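Local coordinates for escJ (Escherichia coli, PDB 1YJ7), which serves as a lipoprotein of the YscJ family that forms the molecular platform for assembly of the type III secretion system, at the interface of chains A and B. Numbering follows the deposited sequence. Chains: chain A/B, escJ.

Contact 1 and contact 2 lie about 37 Å apart, measured between the centres of their C-alpha atoms, and share no residue or secondary-structure element. Contact 1 sets helices 80-99 and 140-150 of chain A against strands 105-113 and 123-130 of chain B. Contact 2 sets helix 11-23 and strand 29-32 of chain A against strand 3-6 and helix 47-56 of chain B. At both, the two copies contribute different surfaces, and no exact two-fold axis relates the chains. Such head-to-tail pairing could leave matching surfaces for further copies, as would suit a ring-like platform, although the four copies deposited do not by themselves show one.

Contact 1: the interface of chains A and B. Residues chain A 91, 98, 146, 149-150; chain B 111-112, 125.
A:Ser150, the last residue of helix 140-150, meets B:Ser111 and B:Ala125, which have extended backbones on strands 105-113 and 123-130 and lie side by side, with B:Ser111 O 2.9 Å from B:Ala125 N. Across this junction A:Lys91 reaches from helix 80-99. Its CG is anti to the backbone N (chi1 -178°), and bends further along the chain, at chi2 and chi3, bring the side-chain amine in between the two subunits.

There A:Lys91 NZ donates to the backbone oxygen B:Leu112 O at 2.8 Å, approaching from above the carbonyl plane, 50° out of it, and not on a lone pair. The same nitrogen donates to A:Ser150 O at 2.8 Å, but nearly along that C=O axis, with an angle of 164° at the oxygen. One amine thus joins the carbonyl at the helix C-terminus to a strand carbonyl of the partner; if charged, as is likely, it should also suit the helix end electrostatically. Water 1, 2.9 Å from A:Lys91 NZ, extends the link to the B:Ser111 hydroxyl, whose OG it meets at 2.8 Å. Water 2 touches both the amine and B:Leu112 O, making a second, indirect route.

Beside this polar cluster the packing is methyl against oxygen and carbon. The hydroxyl A:Ser150 OG turns back to donate to A:Leu146 O at 2.7 Å, which satisfies it within its own helix and fixes its rotation. That leaves OG pressed on B:Ala125 CB, 3.2 Å away, while A:Leu146 CD2 touches the same methyl from another direction at 4.0 Å. The small B:Ala125 side chain is consistent with the close approach of strand and helix end.

The strong direct bond across the chains ends on a main-chain oxygen, B:Leu112 O, with a weak one to B:Ser111 OG beside it, so recognition here probably rests more on backbone position than on side-chain identity. It probably fixes how the helices of one EscJ copy seat on the strands of the next.

Contact 2: the interface of chains A and B. Residues chain A 15, 18, 22, 28, 30; chain B 3-4, 47.
The amide of A:Gln18 lies over one face of the B:Phe47 ring, and this stack forms the tight part of the contact. A:Gln18 CD is 3.9 Å from the ring centroid, offset toward the rim, and the amide and ring planes are 29° apart. The glutamine reaches this position with CG opposite the backbone N (chi1 176°) and an extended chain, so that CG also touches B:Phe47 CE2 at 3.6 Å. Flanking residues of helix 11-23 complete the packing: A:Leu22 CD1 meets B:Phe47 CD2 at 3.9 Å, and the A:Asn15 amide lies near CZ with its plane steeply inclined to the ring.

Beyond the stacked face, around the edge of the ring, the contact turns polar and takes in water. A:Lys30 NZ donates to the backbone oxygen B:Gln4 O at 2.8 Å, tilted 24° from the carbonyl plane, which ties strand 29-32 to strand 3-6 of chain B. Opposite charges here do not touch, since A:Lys30 NZ stays 4.7 Å from B:Glu3 OE1, although some attraction is likely. As modelled, A:Gln18 OE1 faces B:Glu3 OE1 at 3.0 Å; two acceptors so placed would clash, and a flipped amide may be the better reading. Water enters on this side, where water 3 connects the backbone A:Lys30 N to the B:Glu3 carboxylate oxygen OE2, lying 2.5 Å from the latter.

Contact 1: the interface of chains A and B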
loop_
_atom_site.group_PDB
_atom_site.type_symbol
_atom_site.label_atom_id
_atom_site.label_comp_id
_atom_site.label_asym_id
_atom_site.label_seq_id
_atom_site.Cartn_x
_atom_site.Cartn_y
_atom_site.Cartn_z
ATOM N N LYS A 91 5.081 -5.943 18.688
ATOM C CA LYS A 91 5.968 -4.839 18.366
ATOM C C LYS A 91 7.298 -5.367 17.813
ATOM O O LYS A 91 7.796 -4.856 16.822
ATOM C CB LYS A 91 6.190 -3.946 19.593
ATOM C CG LYS A 91 7.069 -2.727 19.356
ATOM C CD LYS A 91 6.465 -1.750 18.316
ATOM C CE LYS A 91 5.225 -1.069 18.837
ATOM N NZ LYS A 91 4.861 0.134 17.972
ATOM N N LEU A 98 9.589 -4.315 9.358
ATOM C CA LEU A 98 10.084 -3.057 8.822
ATOM C C LEU A 98 11.562 -3.170 8.401
ATOM O O LEU A 98 11.934 -2.845 7.279
ATOM C CB LEU A 98 9.883 -1.939 9.864
ATOM C CG LEU A 98 10.272 -0.505 9.505
ATOM C CD1 LEU A 98 9.430 0.519 10.314
ATOM C CD2 LEU A 98 11.762 -0.260 9.714
ATOM N N LEU A 146 15.067 4.224 13.903
ATOM C CA LEU A 146 13.813 3.550 13.565
ATOM C C LEU A 146 13.320 2.731 14.753
ATOM O O LEU A 146 12.153 2.781 15.120
ATOM C CB LEU A 146 13.996 2.649 12.338
ATOM C CG LEU A 146 14.160 3.386 11.008
ATOM C CD1 LEU A 146 14.727 2.457 9.947
ATOM C CD2 LEU A 146 12.820 3.968 10.548
ATOM N N ASN A 149 12.127 5.049 17.783
ATOM C CA ASN A 149 10.860 5.744 17.596
ATOM C C ASN A 149 9.670 4.821 17.376
ATOM O O ASN A 149 8.525 5.290 17.318
ATOM C CB ASN A 149 11.014 6.788 16.481
ATOM C CG ASN A 149 11.796 8.002 16.951
ATOM O OD1 ASN A 149 11.594 8.458 18.063
ATOM N ND2 ASN A 149 12.691 8.509 16.124
ATOM N N SER A 150 9.918 3.509 17.296
ATOM C CA SER A 150 8.851 2.523 17.193
ATOM C C SER A 150 8.279 2.142 18.553
ATOM O O SER A 150 7.193 1.581 18.611
ATOM C CB SER A 150 9.348 1.216 16.539
ATOM O OG SER A 150 9.786 1.400 15.203
ATOM N N SER B 111 5.679 2.158 11.912
ATOM C CA SER B 111 5.516 1.651 13.274
ATOM C C SER B 111 5.283 2.833 14.218
ATOM O O SER B 111 6.137 3.687 14.365
ATOM C CB SER B 111 6.755 0.859 13.715
ATOM O OG SER B 111 6.502 0.266 14.970
ATOM N N LEU B 112 4.111 2.861 14.844
ATOM C CA LEU B 112 3.708 3.946 15.723
ATOM C C LEU B 112 3.774 3.549 17.188
ATOM O O LEU B 112 3.404 2.440 17.553
ATOM C CB LEU B 112 2.270 4.365 15.425
ATOM C CG LEU B 112 1.999 4.992 14.065
ATOM C CD1 LEU B 112 0.494 5.267 13.977
ATOM C CD2 LEU B 112 2.809 6.253 13.849
ATOM N N ALA B 125 8.112 5.656 13.466
ATOM C CA ALA B 125 9.176 5.192 12.606
ATOM C C ALA B 125 8.585 4.883 11.227
ATOM O O ALA B 125 7.607 4.141 11.119
ATOM C CB ALA B 125 9.801 3.930 13.203
HETATM O O HOH W 1 4.104 -1.065 15.408
HETATM O O HOH W 2 2.920 0.640 20.109
#

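Contact 2: the interface of chains A and B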
loop_
_atom_site.group_PDB
_atom_site.type_symbol
_atom_site.label_atom_id
_atom_site.label_comp_id
_atom_site.label_asym_id
_atom_site.label_seq_id
_atom_site.Cartn_x
_atom_site.Cartn_y
_atom_site.Cartn_z
ATOM N N ASN A 15 16.536 -26.097 1.225
ATOM C CA ASN A 15 17.399 -25.319 0.345
ATOM C C ASN A 15 18.690 -24.861 1.007
ATOM O O ASN A 15 19.748 -24.905 0.393
ATOM C CB ASN A 15 16.687 -24.088 -0.208
ATOM C CG ASN A 15 15.677 -24.435 -1.262
ATOM O OD1 ASN A 15 15.715 -25.513 -1.857
ATOM N ND2 ASN A 15 14.754 -23.518 -1.503
ATOM N N GLN A 18 20.856 -28.043 1.357
ATOM C CA GLN A 18 21.317 -28.484 0.050
ATOM C C GLN A 18 22.424 -27.574 -0.465
ATOM O O GLN A 18 23.470 -28.039 -0.912
ATOM C CB GLN A 18 20.144 -28.538 -0.925
ATOM C CG GLN A 18 20.504 -28.900 -2.358
ATOM C CD GLN A 18 19.277 -29.167 -3.227
ATOM O OE1 GLN A 18 19.378 -29.743 -4.344
ATOM N NE2 GLN A 18 18.139 -28.746 -2.752
ATOM N N LEU A 22 26.324 -28.716 -1.138
ATOM C CA LEU A 22 26.924 -28.560 -2.455
ATOM C C LEU A 22 28.148 -27.650 -2.389
ATOM O O LEU A 22 29.162 -27.911 -3.032
ATOM C CB LEU A 22 25.921 -28.005 -3.468
ATOM C CG LEU A 22 24.746 -28.919 -3.796
ATOM C CD1 LEU A 22 23.699 -28.120 -4.539
ATOM C CD2 LEU A 22 25.203 -30.107 -4.630
ATOM N N VAL A 28 24.142 -33.828 -3.449
ATOM C CA VAL A 28 22.897 -34.085 -2.742
ATOM C C VAL A 28 21.728 -34.127 -3.725
ATOM O O VAL A 28 21.734 -33.451 -4.770
ATOM C CB VAL A 28 22.684 -33.083 -1.527
ATOM C CG1 VAL A 28 23.181 -31.738 -1.836
ATOM C CG2 VAL A 28 21.210 -33.003 -1.096
ATOM N N LYS A 30 17.290 -34.207 -3.881
ATOM C CA LYS A 30 16.139 -33.714 -3.159
ATOM C C LYS A 30 14.862 -34.230 -3.796
ATOM O O LYS A 30 14.784 -34.341 -5.021
ATOM C CB LYS A 30 16.143 -32.180 -3.190
ATOM C CG LYS A 30 14.980 -31.540 -2.450
ATOM C CD LYS A 30 15.223 -30.076 -2.185
ATOM C CE LYS A 30 15.039 -29.236 -3.451
ATOM N NZ LYS A 30 15.445 -27.812 -3.233
ATOM N N GLU B 3 16.612 -28.480 -10.307
ATOM C CA GLU B 3 16.323 -28.519 -8.884
ATOM C C GLU B 3 15.216 -27.520 -8.563
ATOM O O GLU B 3 15.242 -26.387 -9.025
ATOM C CB GLU B 3 17.561 -28.140 -8.065
ATOM C CG GLU B 3 18.685 -29.169 -8.071
ATOM C CD GLU B 3 18.337 -30.458 -7.349
ATOM O OE1 GLU B 3 17.435 -30.491 -6.487
ATOM O OE2 GLU B 3 18.996 -31.455 -7.645
ATOM N N GLN B 4 14.259 -27.944 -7.757
ATOM C CA GLN B 4 13.208 -27.058 -7.276
ATOM C C GLN B 4 13.768 -26.020 -6.288
ATOM O O GLN B 4 14.602 -26.350 -5.453
ATOM C CB GLN B 4 12.159 -27.906 -6.608
ATOM C CG GLN B 4 10.897 -27.201 -6.233
ATOM C CD GLN B 4 9.930 -28.157 -5.623
ATOM O OE1 GLN B 4 9.823 -28.233 -4.389
ATOM N NE2 GLN B 4 9.231 -28.926 -6.477
ATOM N N PHE B 47 22.271 -23.904 -8.582
ATOM C CA PHE B 47 21.469 -23.933 -7.364
ATOM C C PHE B 47 22.064 -23.103 -6.239
ATOM O O PHE B 47 21.374 -22.288 -5.637
ATOM C CB PHE B 47 21.259 -25.367 -6.862
ATOM C CG PHE B 47 20.338 -25.451 -5.680
ATOM C CD1 PHE B 47 18.976 -25.501 -5.851
ATOM C CD2 PHE B 47 20.841 -25.420 -4.395
ATOM C CE1 PHE B 47 18.128 -25.566 -4.769
ATOM C CE2 PHE B 47 19.992 -25.488 -3.311
ATOM C CZ PHE B 47 18.640 -25.542 -3.503
HETATM O O HOH W 3 17.927 -33.537 -6.702
#